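Local coordinates for PKS (Streptomyces albus, PDB 4OQJ), which probably catalyses carbon-carbon bond formation between carrier-bound acyl units, as a ketosynthase-containing polyketide synthase of oxazolomycin biosynthesis, at residues A[141-146]-A[703-708]; A[100-105]-A[164-169]; A[220-225]-A[256-261]; A[87-92]-A[695-700]; A[28-33]-A[380-385]. One frame throughout, in Å; residues are numbered along the deposited sequence.

Contact 1. Residues A[141-146]-A[703-708]; sequences NTYLLH and RHWAEP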
# COMPACT_ATOMS: atom_id res chain seq x y z
N ASN A 141 -16.69 0.83 6.36
CA ASN A 141 -17.39 2.09 6.56
C ASN A 141 -18.87 1.83 6.86
O ASN A 141 -19.70 1.82 5.96
CB ASN A 141 -17.24 3.02 5.35
CG ASN A 141 -17.72 4.42 5.65
OD1 ASN A 141 -18.32 4.67 6.69
ND2 ASN A 141 -17.46 5.34 4.73
N THR A 142 -19.18 1.59 8.13
CA THR A 142 -20.57 1.35 8.51
C THR A 142 -21.35 2.66 8.58
O THR A 142 -22.57 2.65 8.61
CB THR A 142 -20.65 0.60 9.86
OG1 THR A 142 -19.79 1.22 10.83
CG2 THR A 142 -20.23 -0.88 9.69
N TYR A 143 -20.65 3.80 8.60
CA TYR A 143 -21.30 5.12 8.55
C TYR A 143 -22.02 5.30 7.22
O TYR A 143 -23.15 5.77 7.16
CB TYR A 143 -20.27 6.22 8.74
CG TYR A 143 -20.81 7.61 9.00
CD1 TYR A 143 -21.33 7.96 10.24
CD2 TYR A 143 -20.74 8.59 8.02
CE1 TYR A 143 -21.78 9.24 10.48
CE2 TYR A 143 -21.19 9.88 8.26
CZ TYR A 143 -21.71 10.20 9.49
OH TYR A 143 -22.14 11.49 9.73
N LEU A 144 -21.35 4.91 6.14
CA LEU A 144 -21.91 4.97 4.81
C LEU A 144 -23.07 3.98 4.67
O LEU A 144 -24.13 4.31 4.14
CB LEU A 144 -20.82 4.67 3.77
CG LEU A 144 -21.26 4.51 2.32
CD1 LEU A 144 -21.83 5.80 1.76
CD2 LEU A 144 -20.09 4.03 1.48
N LEU A 145 -22.86 2.76 5.15
CA LEU A 145 -23.87 1.72 5.01
C LEU A 145 -25.11 2.00 5.87
O LEU A 145 -26.23 1.79 5.41
CB LEU A 145 -23.26 0.36 5.39
CG LEU A 145 -22.18 -0.17 4.44
CD1 LEU A 145 -21.50 -1.43 5.00
CD2 LEU A 145 -22.79 -0.44 3.08
N HIS A 146 -24.92 2.45 7.11
CA HIS A 146 -26.04 2.69 8.02
C HIS A 146 -26.57 4.12 7.90
O HIS A 146 -27.68 4.34 7.42
CB HIS A 146 -25.65 2.44 9.48
CG HIS A 146 -25.20 1.04 9.77
ND1 HIS A 146 -24.90 0.61 11.04
CD2 HIS A 146 -24.99 -0.02 8.96
CE1 HIS A 146 -24.53 -0.65 11.01
NE2 HIS A 146 -24.57 -1.06 9.75
N ARG A 703 -20.18 18.33 17.24
CA ARG A 703 -20.76 17.09 16.73
C ARG A 703 -21.17 17.20 15.26
O ARG A 703 -21.86 18.13 14.87
CB ARG A 703 -21.97 16.70 17.58
CG ARG A 703 -22.70 15.47 17.06
CD ARG A 703 -23.84 15.13 18.02
NE ARG A 703 -24.73 14.09 17.52
CZ ARG A 703 -24.56 12.78 17.70
NH1 ARG A 703 -23.48 12.32 18.34
NH2 ARG A 703 -25.45 11.93 17.22
N HIS A 704 -20.70 16.25 14.46
CA HIS A 704 -21.11 16.12 13.07
C HIS A 704 -21.52 14.69 12.88
O HIS A 704 -20.69 13.78 12.93
CB HIS A 704 -19.97 16.50 12.11
CG HIS A 704 -19.45 17.88 12.31
ND1 HIS A 704 -20.03 18.99 11.73
CD2 HIS A 704 -18.41 18.35 13.04
CE1 HIS A 704 -19.37 20.08 12.09
NE2 HIS A 704 -18.38 19.71 12.89
N TRP A 705 -22.82 14.48 12.67
CA TRP A 705 -23.36 13.13 12.63
C TRP A 705 -24.63 13.09 11.79
O TRP A 705 -25.61 13.76 12.09
CB TRP A 705 -23.65 12.66 14.05
CG TRP A 705 -23.79 11.19 14.17
CD1 TRP A 705 -24.95 10.47 14.21
CD2 TRP A 705 -22.73 10.24 14.26
NE1 TRP A 705 -24.67 9.13 14.33
CE2 TRP A 705 -23.31 8.97 14.36
CE3 TRP A 705 -21.33 10.35 14.27
CZ2 TRP A 705 -22.55 7.81 14.46
CZ3 TRP A 705 -20.58 9.19 14.37
CH2 TRP A 705 -21.19 7.94 14.47
N ALA A 706 -24.59 12.31 10.71
CA ALA A 706 -25.72 12.17 9.82
C ALA A 706 -26.73 11.21 10.44
O ALA A 706 -26.37 10.11 10.85
CB ALA A 706 -25.27 11.66 8.46
N GLU A 707 -27.98 11.64 10.50
CA GLU A 707 -29.04 10.80 11.05
C GLU A 707 -29.57 9.85 9.97
O GLU A 707 -29.90 10.28 8.86
CB GLU A 707 -30.16 11.68 11.61
CG GLU A 707 -30.46 11.46 13.09
CD GLU A 707 -29.24 11.59 14.00
OE1 GLU A 707 -28.83 12.73 14.31
OE2 GLU A 707 -28.71 10.55 14.43
N PRO A 708 -29.64 8.54 10.27
CA PRO A 708 -30.15 7.60 9.27
C PRO A 708 -31.64 7.78 9.00
O PRO A 708 -31.97 8.43 8.01
CB PRO A 708 -29.87 6.23 9.90
CG PRO A 708 -29.73 6.49 11.36
CD PRO A 708 -29.16 7.86 11.49
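Y143 reaches from the first turn of helix 142-147 to W705 and A706 in the last modelled segment, 703-708. The contact is made by the outer part of its side chain, CE1, CZ and OH. At the tip, OH accepts a hydrogen bond from A706 N at 2.8 Å, with an N-H...O angle of 157°. The same oxygen is also bonded to E101 O at the end of helix 97-102. A706 CB lies beside this tip, 3.4 Å from Y143 OH. Farther back, the edge of the tyrosine ring meets the face of W705. This is an edge-to-face pair, with ring centroids 5.2 Å apart and planes at 71°. Y143 CE1 is the touching atom, 4.0 Å from W705 CE3. The opposite face of the indole carries R703 NH1, offset toward the rim, and R703 itself forms a salt bridge with D86. Residues R703 to A706 thus lie against the ketosynthase domain, close to the helix that meets the second subunit. The chemistry implies a well-fixed phenol. Its oxygen accepts from A706 N and can give its own proton to the carbonyl of E101; the indole probably restrains the ring as well.

Contact 2. Residues A[100-105]-A[164-169]; sequences AELIDP and MITNDK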
# COMPACT_ATOMS: atom_id res chain seq x y z
N ALA A 100 -18.59 18.00 6.68
CA ALA A 100 -18.13 17.30 7.88
C ALA A 100 -19.08 16.16 8.24
O ALA A 100 -18.66 15.09 8.69
CB ALA A 100 -18.02 18.26 9.05
N GLU A 101 -20.36 16.43 8.07
CA GLU A 101 -21.40 15.44 8.34
C GLU A 101 -21.28 14.25 7.40
O GLU A 101 -21.52 13.11 7.80
CB GLU A 101 -22.77 16.09 8.20
CG GLU A 101 -23.94 15.12 8.28
CD GLU A 101 -25.29 15.84 8.24
OE1 GLU A 101 -26.08 15.57 7.30
OE2 GLU A 101 -25.54 16.66 9.14
N LEU A 102 -20.91 14.51 6.15
CA LEU A 102 -20.78 13.44 5.17
C LEU A 102 -19.54 12.55 5.40
O LEU A 102 -19.58 11.35 5.12
CB LEU A 102 -20.73 14.01 3.76
CG LEU A 102 -22.05 14.54 3.18
CD1 LEU A 102 -21.83 14.98 1.75
CD2 LEU A 102 -23.16 13.50 3.23
N ILE A 103 -18.45 13.13 5.90
CA ILE A 103 -17.20 12.39 6.03
C ILE A 103 -17.31 11.31 7.11
O ILE A 103 -17.74 11.57 8.23
CB ILE A 103 -16.01 13.32 6.36
CG1 ILE A 103 -15.82 14.36 5.26
CG2 ILE A 103 -14.71 12.51 6.49
CD1 ILE A 103 -14.82 15.48 5.61
N ASP A 104 -16.92 10.10 6.72
CA ASP A 104 -16.80 8.98 7.64
C ASP A 104 -16.05 9.43 8.91
O ASP A 104 -14.96 9.98 8.82
CB ASP A 104 -16.08 7.82 6.93
CG ASP A 104 -15.84 6.59 7.82
OD1 ASP A 104 -16.32 6.53 8.96
OD2 ASP A 104 -15.17 5.64 7.33
N PRO A 105 -16.64 9.21 10.09
CA PRO A 105 -15.93 9.52 11.33
C PRO A 105 -14.54 8.89 11.42
O PRO A 105 -13.66 9.46 12.05
CB PRO A 105 -16.83 8.94 12.43
CG PRO A 105 -18.17 8.84 11.81
CD PRO A 105 -17.98 8.64 10.35
N MSE A 164 -19.09 9.52 -2.21
CA MSE A 164 -17.96 8.65 -2.50
C MSE A 164 -16.63 9.28 -2.06
O MSE A 164 -15.79 8.60 -1.43
CB MSE A 164 -17.90 8.30 -3.99
CG MSE A 164 -16.66 7.49 -4.39
SE MSE A 164 -16.46 7.35 -6.33
CE MSE A 164 -15.70 9.15 -6.65
N ILE A 165 -16.40 10.55 -2.38
CA ILE A 165 -15.09 11.13 -2.04
C ILE A 165 -15.00 11.47 -0.56
O ILE A 165 -13.91 11.75 -0.08
CB ILE A 165 -14.75 12.39 -2.88
CG1 ILE A 165 -15.71 13.54 -2.59
CG2 ILE A 165 -14.72 12.04 -4.35
CD1 ILE A 165 -15.44 14.79 -3.41
N THR A 166 -16.12 11.41 0.17
CA THR A 166 -16.07 11.62 1.62
C THR A 166 -16.13 10.31 2.42
O THR A 166 -16.04 10.34 3.64
CB THR A 166 -17.21 12.55 2.13
OG1 THR A 166 -18.48 12.03 1.72
CG2 THR A 166 -17.04 13.97 1.58
N ASN A 167 -16.25 9.17 1.73
CA ASN A 167 -16.45 7.91 2.43
C ASN A 167 -15.67 6.70 1.94
O ASN A 167 -15.51 5.73 2.70
CB ASN A 167 -17.94 7.55 2.40
CG ASN A 167 -18.71 8.30 3.47
OD1 ASN A 167 -18.76 7.87 4.62
ND2 ASN A 167 -19.28 9.44 3.10
N ASP A 168 -15.21 6.70 0.70
CA ASP A 168 -14.52 5.51 0.21
C ASP A 168 -13.13 5.43 0.86
O ASP A 168 -12.52 6.44 1.22
CB ASP A 168 -14.46 5.52 -1.31
CG ASP A 168 -14.43 4.11 -1.89
OD1 ASP A 168 -14.69 3.15 -1.13
OD2 ASP A 168 -14.16 3.96 -3.10
N LYS A 169 -12.64 4.20 1.03
CA LYS A 169 -11.37 3.96 1.74
C LYS A 169 -10.20 4.73 1.13
O LYS A 169 -9.29 5.15 1.84
CB LYS A 169 -11.03 2.46 1.72
CG LYS A 169 -12.07 1.59 2.39
CD LYS A 169 -11.45 0.69 3.46
CE LYS A 169 -12.52 -0.15 4.12
NZ LYS A 169 -11.94 -1.17 5.03
O HOH W 1 -13.86 5.53 4.92
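T166, near the end of its helix, meets I103, the first residue past helix 97-102, and the backbones there come very close. T166 O takes two contacts from the first segment. It accepts a hydrogen bond from D104 N at 3.2 Å, with an N-H...O angle of 161°. It also receives a CA-H...O contact from I103 CA at 3.4 Å. The side chains of I103 and T166 cross at about a right angle, with I103 CG1 3.9 Å from T166 CB. N167 adds the shorter of the two direct hydrogen bonds: its ND2 donates to L102 O at 2.8 Å. The approach is bent, at 143°, and the acceptor lies 25° out of the amide plane. The amide has other partners too, M163 O at ND2 and the side chain of N141 at OD1. Its rotation is therefore set from both ends, and OD1 still packs on D104 CB at 3.5 Å.

These bonds tie the end of helix 97-102 to the end of helix 157-167 in the N-terminal half of the thiolase-type ketosynthase fold. D104 is also the N-cap of the next helix, 105-121, and its OD2 is bonded to Q106.

The looser parts are at the flanks. On one, L102 is partly exposed, and its CB comes 3.6 Å from T166 OG1, a hydroxyl bonded to R162 O. On the other, the carboxylate of D104 meets the second segment through water. The water donates to D104 OD2 at 2.7 Å and to N167 O at 2.8 Å. Beyond that water the chain continues to D168 and K169, which form salt bridges with K169 and D168 of the second subunit.

Contact 3. Residues A[220-225]-A[256-261]; sequences AHIQAD and IGNGVG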
# COMPACT_ATOMS: atom_id res chain seq x y z
N ALA A 220 -7.55 3.75 11.55
CA ALA A 220 -8.71 4.06 12.40
C ALA A 220 -9.76 3.00 12.21
O ALA A 220 -9.98 2.56 11.10
CB ALA A 220 -9.30 5.41 12.05
N HIS A 221 -10.40 2.58 13.28
CA HIS A 221 -11.54 1.67 13.19
C HIS A 221 -12.62 2.17 14.13
O HIS A 221 -12.43 2.19 15.35
CB HIS A 221 -11.18 0.23 13.55
CG HIS A 221 -12.37 -0.67 13.68
ND1 HIS A 221 -12.91 -1.02 14.90
CD2 HIS A 221 -13.14 -1.27 12.74
CE1 HIS A 221 -13.95 -1.81 14.70
NE2 HIS A 221 -14.11 -1.97 13.40
N ILE A 222 -13.74 2.60 13.57
CA ILE A 222 -14.84 3.11 14.39
C ILE A 222 -16.15 2.61 13.83
O ILE A 222 -16.50 2.92 12.69
CB ILE A 222 -14.89 4.64 14.43
CG1 ILE A 222 -13.55 5.21 14.90
CG2 ILE A 222 -16.00 5.08 15.38
CD1 ILE A 222 -13.43 6.69 14.71
N GLN A 223 -16.86 1.83 14.63
CA GLN A 223 -18.18 1.35 14.25
C GLN A 223 -19.19 2.47 14.40
O GLN A 223 -19.22 3.15 15.43
CB GLN A 223 -18.60 0.17 15.10
CG GLN A 223 -17.64 -0.98 15.09
CD GLN A 223 -18.00 -1.99 16.15
OE1 GLN A 223 -18.16 -1.65 17.33
NE2 GLN A 223 -18.17 -3.24 15.75
N ALA A 224 -20.03 2.67 13.39
CA ALA A 224 -21.02 3.73 13.47
C ALA A 224 -22.03 3.43 14.56
O ALA A 224 -22.69 4.34 15.04
CB ALA A 224 -21.72 3.91 12.13
N ASP A 225 -22.16 2.17 14.97
CA ASP A 225 -23.11 1.82 16.03
C ASP A 225 -22.40 1.39 17.33
O ASP A 225 -22.93 0.57 18.09
CB ASP A 225 -24.07 0.71 15.57
CG ASP A 225 -23.37 -0.57 15.16
OD1 ASP A 225 -22.16 -0.73 15.45
OD2 ASP A 225 -24.03 -1.43 14.53
N ILE A 256 -14.61 -6.44 19.99
CA ILE A 256 -14.25 -5.48 19.00
C ILE A 256 -14.15 -4.12 19.64
O ILE A 256 -14.95 -3.79 20.44
CB ILE A 256 -15.21 -5.50 17.82
CG1 ILE A 256 -14.43 -5.16 16.57
CG2 ILE A 256 -16.44 -4.66 18.05
CD1 ILE A 256 -13.43 -6.24 16.31
N GLY A 257 -13.15 -3.37 19.30
CA GLY A 257 -13.01 -2.04 19.86
C GLY A 257 -12.94 -0.96 18.82
O GLY A 257 -12.87 -1.22 17.60
N ASN A 258 -12.91 0.28 19.30
CA ASN A 258 -12.91 1.43 18.43
C ASN A 258 -11.75 2.32 18.77
O ASN A 258 -11.49 2.58 19.94
CB ASN A 258 -14.24 2.18 18.56
CG ASN A 258 -15.42 1.30 18.20
OD1 ASN A 258 -15.89 1.31 17.07
ND2 ASN A 258 -15.88 0.53 19.14
N GLY A 259 -11.02 2.79 17.76
CA GLY A 259 -9.91 3.66 18.03
C GLY A 259 -9.09 4.03 16.82
O GLY A 259 -9.37 3.58 15.70
N VAL A 260 -8.07 4.84 17.05
CA VAL A 260 -7.27 5.41 15.97
C VAL A 260 -5.90 5.70 16.52
O VAL A 260 -5.76 6.09 17.68
CB VAL A 260 -7.91 6.71 15.40
CG1 VAL A 260 -8.12 7.75 16.50
CG2 VAL A 260 -7.05 7.31 14.31
N GLY A 261 -4.88 5.50 15.68
CA GLY A 261 -3.52 5.75 16.10
C GLY A 261 -2.65 6.07 14.90
O GLY A 261 -2.96 5.70 13.77
O HOH W 2 -18.50 -1.38 19.70
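A220 packs its CB against V260 CG2 at 3.7 Å. The two residues form a non-hydrogen-bonded antiparallel pair, and their side chains lie on the same face of the sheet. H221 comes next and pairs with G259. H221 N donates to G259 O at 2.8 Å, nearly straight at 172°, and G259 N returns a bond to H221 O at 2.9 Å. The imidazole adds a third bond. Its CG is anti to the backbone N (chi1 170°). ND1 then donates to G257 O at 2.7 Å, with the acceptor in the ring plane. The N-H...O angle is only 136°. The ring carbon CE1 also touches I256 CG1 at 3.9 Å. G257 and G259 meet this segment through their backbones.

Strands 214-221 and 259-267 are adjacent and antiparallel in the sheet. This fits the N-terminal half of the thiolase fold, whose five strands have the order 3-2-4-5-1 with the fifth antiparallel to the others.

Past the strand end a side chain takes over the pairing. I222 presents its CA to N258 OD1, and its own N bonds to the side chain of Q106. Q223 N then donates to N258 OD1 at 2.7 Å, almost linearly and nearly along the C=O axis. The other end of the N258 amide, ND2, is bonded to Q80 O, so both ends of the amide are held. The side chain of Q223 runs extended beyond CG, and its amide lies against I256 CG2. A224 turns away from the second segment, and its N is bonded to T142 OG1.

Contact 4. Residues A[87-92]-A[695-700]; sequences KFDAGL and PTYPFE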
# COMPACT_ATOMS: atom_id res chain seq x y z
N LYS A 87 -17.11 13.82 17.22
CA LYS A 87 -16.65 15.22 17.30
C LYS A 87 -15.57 15.51 16.27
O LYS A 87 -14.73 14.66 15.99
CB LYS A 87 -16.13 15.53 18.71
CG LYS A 87 -17.11 15.19 19.84
CD LYS A 87 -18.41 15.98 19.72
CE LYS A 87 -19.28 15.85 20.98
NZ LYS A 87 -19.55 14.42 21.34
N PHE A 88 -15.58 16.72 15.71
CA PHE A 88 -14.61 17.08 14.67
C PHE A 88 -14.53 18.59 14.47
O PHE A 88 -15.56 19.27 14.32
CB PHE A 88 -14.98 16.37 13.36
CG PHE A 88 -14.09 16.71 12.19
CD1 PHE A 88 -12.77 16.29 12.16
CD2 PHE A 88 -14.60 17.40 11.09
CE1 PHE A 88 -11.95 16.57 11.07
CE2 PHE A 88 -13.80 17.69 9.99
CZ PHE A 88 -12.47 17.28 9.98
N ASP A 89 -13.31 19.11 14.45
CA ASP A 89 -13.08 20.55 14.33
C ASP A 89 -13.03 20.95 12.86
O ASP A 89 -11.96 21.19 12.30
CB ASP A 89 -11.79 20.96 15.04
CG ASP A 89 -11.68 22.48 15.23
OD1 ASP A 89 -12.34 23.27 14.51
OD2 ASP A 89 -10.91 22.88 16.12
N ALA A 90 -14.20 21.05 12.25
CA ALA A 90 -14.29 21.27 10.82
C ALA A 90 -13.70 22.63 10.43
O ALA A 90 -13.06 22.75 9.39
CB ALA A 90 -15.72 21.17 10.36
N GLY A 91 -13.91 23.63 11.28
CA GLY A 91 -13.41 24.97 11.00
C GLY A 91 -11.90 25.00 10.83
O GLY A 91 -11.38 25.67 9.94
N LEU A 92 -11.21 24.28 11.69
CA LEU A 92 -9.76 24.23 11.66
C LEU A 92 -9.27 23.71 10.32
O LEU A 92 -8.25 24.17 9.80
CB LEU A 92 -9.23 23.35 12.78
CG LEU A 92 -7.73 23.08 12.76
CD1 LEU A 92 -6.94 24.36 13.00
CD2 LEU A 92 -7.38 22.01 13.78
N PRO A 695 1.79 19.63 24.65
CA PRO A 695 0.39 19.27 24.42
C PRO A 695 -0.05 19.59 23.00
O PRO A 695 0.54 20.46 22.36
CB PRO A 695 -0.37 20.13 25.43
CG PRO A 695 0.64 20.36 26.55
CD PRO A 695 1.96 20.49 25.85
N THR A 696 -1.05 18.86 22.52
CA THR A 696 -1.51 18.96 21.14
C THR A 696 -2.78 19.80 21.08
O THR A 696 -3.31 20.20 22.13
CB THR A 696 -1.73 17.55 20.55
OG1 THR A 696 -2.55 16.74 21.42
CG2 THR A 696 -0.39 16.87 20.42
N TYR A 697 -3.23 20.13 19.88
CA TYR A 697 -4.27 21.12 19.66
C TYR A 697 -5.60 20.76 20.34
O TYR A 697 -6.02 19.59 20.31
CB TYR A 697 -4.50 21.31 18.15
CG TYR A 697 -5.37 22.52 17.84
CD1 TYR A 697 -4.80 23.78 17.69
CD2 TYR A 697 -6.75 22.41 17.74
CE1 TYR A 697 -5.58 24.89 17.42
CE2 TYR A 697 -7.55 23.52 17.47
CZ TYR A 697 -6.95 24.76 17.31
OH TYR A 697 -7.72 25.89 17.05
N PRO A 698 -6.27 21.75 20.97
CA PRO A 698 -7.56 21.47 21.62
C PRO A 698 -8.72 21.58 20.61
O PRO A 698 -9.46 22.57 20.59
CB PRO A 698 -7.64 22.55 22.70
CG PRO A 698 -6.89 23.70 22.13
CD PRO A 698 -5.77 23.09 21.31
N PHE A 699 -8.86 20.55 19.78
CA PHE A 699 -9.86 20.54 18.73
C PHE A 699 -11.23 20.87 19.28
O PHE A 699 -11.61 20.36 20.32
CB PHE A 699 -9.90 19.17 18.05
CG PHE A 699 -8.60 18.77 17.43
CD1 PHE A 699 -8.18 19.31 16.23
CD2 PHE A 699 -7.79 17.84 18.06
CE1 PHE A 699 -6.98 18.92 15.64
CE2 PHE A 699 -6.59 17.46 17.50
CZ PHE A 699 -6.18 17.99 16.30
N GLU A 700 -11.97 21.72 18.58
CA GLU A 700 -13.31 22.07 19.06
C GLU A 700 -14.20 20.84 19.01
O GLU A 700 -14.23 20.15 17.99
CB GLU A 700 -13.91 23.21 18.22
CG GLU A 700 -15.13 23.85 18.88
CD GLU A 700 -15.38 25.27 18.43
OE1 GLU A 700 -14.40 26.06 18.38
OE2 GLU A 700 -16.54 25.61 18.13
O HOH W 3 -10.42 25.43 16.92
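Y697 is the first residue of its segment to meet the loop 87-92. L92 CD2 lies over one face of its ring, 4.0 Å from CE2. D89 OD2 comes to the ring edge, near its plane. The phenol OH reaches a water at 2.7 Å, and this water donates to D89 OD2, also at 2.7 Å. Y697 OH has a further bond with N472 N, so, through the water, the phenol connects D89 with N472. P698 is the centre of an inverse gamma turn. Its CD lies over a face of the Y697 ring, offset toward the rim.

F699 offers its ring edge to the loop. L92 CD2 is 3.6 Å from F699 CE1, and D89 CB is at the same ring edge, near its plane. Y115 of helix 105-121 makes an edge-to-face pair with this ring.

E700 supplies the direct polar bond. Its N donates to D89 OD2 at 2.9 Å with an N-H...O angle of 179°, from well above the carboxylate plane (57°). The other oxygen, D89 OD1, accepts from L92 N at 3.2 Å, an Asx motif. Each carboxylate oxygen therefore has a backbone N-H, and OD2 has the water as well. These donors probably favour the charged form of D89. The E700 carboxylate leads away and is exposed; its OE1 is 5.2 Å from D89 OD1, and the like charges do not touch.

The sequence PTYPFE matches the YPF-containing sequence known from the linker of modular polyketide synthases. The course of the segment 695-708 is consistent with that linker, which wraps back over the ketosynthase.

Contact 5. Residues A[28-33]-A[380-385]; sequences LACRFP and GLIKTI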
# COMPACT_ATOMS: atom_id res chain seq x y z
N LEU A 28 3.94 10.43 17.81
CA LEU A 28 2.86 9.46 17.77
C LEU A 28 1.64 10.04 18.45
O LEU A 28 1.74 11.02 19.17
CB LEU A 28 3.26 8.13 18.42
CG LEU A 28 3.75 8.09 19.88
CD1 LEU A 28 2.61 8.22 20.86
CD2 LEU A 28 4.50 6.79 20.13
N ALA A 29 0.49 9.43 18.17
CA ALA A 29 -0.76 9.88 18.75
C ALA A 29 -1.77 8.74 18.72
O ALA A 29 -1.67 7.83 17.90
CB ALA A 29 -1.30 11.09 18.01
N CYS A 30 -2.75 8.81 19.61
CA CYS A 30 -3.74 7.77 19.71
C CYS A 30 -4.96 8.23 20.47
O CYS A 30 -4.88 8.99 21.45
CB CYS A 30 -3.14 6.52 20.39
SG CYS A 30 -2.44 6.86 22.04
N ARG A 31 -6.10 7.75 20.00
CA ARG A 31 -7.35 7.83 20.72
C ARG A 31 -7.90 6.42 20.74
O ARG A 31 -8.34 5.89 19.71
CB ARG A 31 -8.31 8.80 20.05
CG ARG A 31 -7.68 10.18 19.82
CD ARG A 31 -8.37 10.95 18.73
NE ARG A 31 -7.96 12.36 18.72
CZ ARG A 31 -8.68 13.33 18.18
NH1 ARG A 31 -9.84 13.04 17.59
NH2 ARG A 31 -8.25 14.59 18.24
N PHE A 32 -7.80 5.80 21.91
CA PHE A 32 -8.18 4.41 22.13
C PHE A 32 -9.27 4.42 23.21
O PHE A 32 -9.48 5.45 23.86
CB PHE A 32 -6.98 3.58 22.58
CG PHE A 32 -5.89 3.43 21.54
CD1 PHE A 32 -6.18 3.34 20.19
CD2 PHE A 32 -4.57 3.36 21.92
CE1 PHE A 32 -5.17 3.20 19.25
CE2 PHE A 32 -3.56 3.23 20.99
CZ PHE A 32 -3.87 3.13 19.65
N PRO A 33 -9.97 3.29 23.41
CA PRO A 33 -10.91 3.30 24.54
C PRO A 33 -10.21 3.67 25.84
O PRO A 33 -9.15 3.12 26.14
CB PRO A 33 -11.43 1.87 24.58
CG PRO A 33 -11.27 1.38 23.17
CD PRO A 33 -9.98 2.01 22.70
N GLY A 380 -1.08 -2.05 19.61
CA GLY A 380 0.02 -2.93 20.00
C GLY A 380 1.40 -2.27 19.89
O GLY A 380 2.23 -2.40 20.79
N LEU A 381 1.64 -1.57 18.79
CA LEU A 381 2.93 -0.92 18.56
C LEU A 381 3.14 0.24 19.53
O LEU A 381 4.22 0.38 20.12
CB LEU A 381 3.03 -0.43 17.11
CG LEU A 381 4.30 0.34 16.71
CD1 LEU A 381 5.57 -0.46 17.02
CD2 LEU A 381 4.25 0.67 15.23
N ILE A 382 2.10 1.06 19.72
CA ILE A 382 2.23 2.21 20.59
C ILE A 382 2.40 1.76 22.04
O ILE A 382 3.17 2.37 22.74
CB ILE A 382 1.05 3.19 20.43
CG1 ILE A 382 1.17 3.88 19.07
CG2 ILE A 382 1.07 4.26 21.54
CD1 ILE A 382 -0.02 4.73 18.66
N LYS A 383 1.73 0.69 22.47
CA LYS A 383 1.97 0.18 23.82
C LYS A 383 3.43 -0.18 23.97
O LYS A 383 4.06 0.13 24.98
CB LYS A 383 1.11 -1.07 24.13
CG LYS A 383 1.67 -2.00 25.22
CD LYS A 383 0.83 -3.28 25.36
CE LYS A 383 1.45 -4.25 26.37
NZ LYS A 383 0.64 -5.47 26.42
N THR A 384 3.98 -0.84 22.95
CA THR A 384 5.34 -1.35 23.02
C THR A 384 6.33 -0.19 23.00
O THR A 384 7.34 -0.20 23.71
CB THR A 384 5.62 -2.34 21.84
OG1 THR A 384 4.70 -3.44 21.94
CG2 THR A 384 7.03 -2.86 21.87
N ILE A 385 6.04 0.84 22.21
CA ILE A 385 6.88 2.04 22.19
C ILE A 385 6.92 2.71 23.57
O ILE A 385 7.98 3.12 24.03
CB ILE A 385 6.40 3.04 21.13
CG1 ILE A 385 6.69 2.50 19.73
CG2 ILE A 385 7.07 4.41 21.32
CD1 ILE A 385 5.99 3.25 18.61
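G380 O is held by two donors of one residue, in the helical turn whose I382 and I385 meet L28. T384 N donates to it at 3.2 Å and T384 OG1 at 2.9 Å, from opposite faces of the carbonyl plane. T384 thus turns its polar groups to its own helix. What faces strand 23-31 is apolar.

I382 contributes the largest area. Its CD1 is the main contact point and touches A29 and C30 of the strand and F32 just after it. It lies 3.6 Å from A29 O, 4.0 Å from C30 CB and 4.3 Å from F32 CZ. L28 meets the next turn. The tips of L28 and I385 point at each other, with L28 CD2 3.7 Å from I385 CG2. The other methyl, L28 CD1, faces I382 CG2. C30 CB lies over a face of the F32 ring, offset toward its rim, and F41 of helix 38-46 makes an edge-to-face pair with that ring.

The strand and helix segments are 9.9 Å apart at their closest, and their N-to-C directions are 123° apart. A29 turns the other way, onto helix 105-121. Strand 23-31 is therefore covered by a helix on each face. This is consistent with the layered thiolase fold, where helix 376-390 would belong to the buried helical layer between the two sheets.

The charge of K383 is directed elsewhere, to E327 and Y325. With no polar bond joining the two segments, their contact probably rests on apolar packing and burial.

Contacts 1 and 2 share one patch beside the second subunit, with centres 9 Å apart. Two probable hydrogen bonds join them: Y143 OH to E101 O at 2.6 Å and N141 ND2 to N167 OD1 at 2.8 Å. Contact 3 adjoins contact 1 through A224. It also shares the central sheet with contact 5, where V260 N meets R31 O at 2.9 Å. Contacts 1 and 4 both use the segment 695-708, which follows the ketosynthase, their centres 20 Å apart. The same segment also reaches contact 5, with F699 CD2 3.3 Å from R31 NH2. A bound potassium ion belongs to none of the contacts; it lies about 13 Å from the side chain of L92.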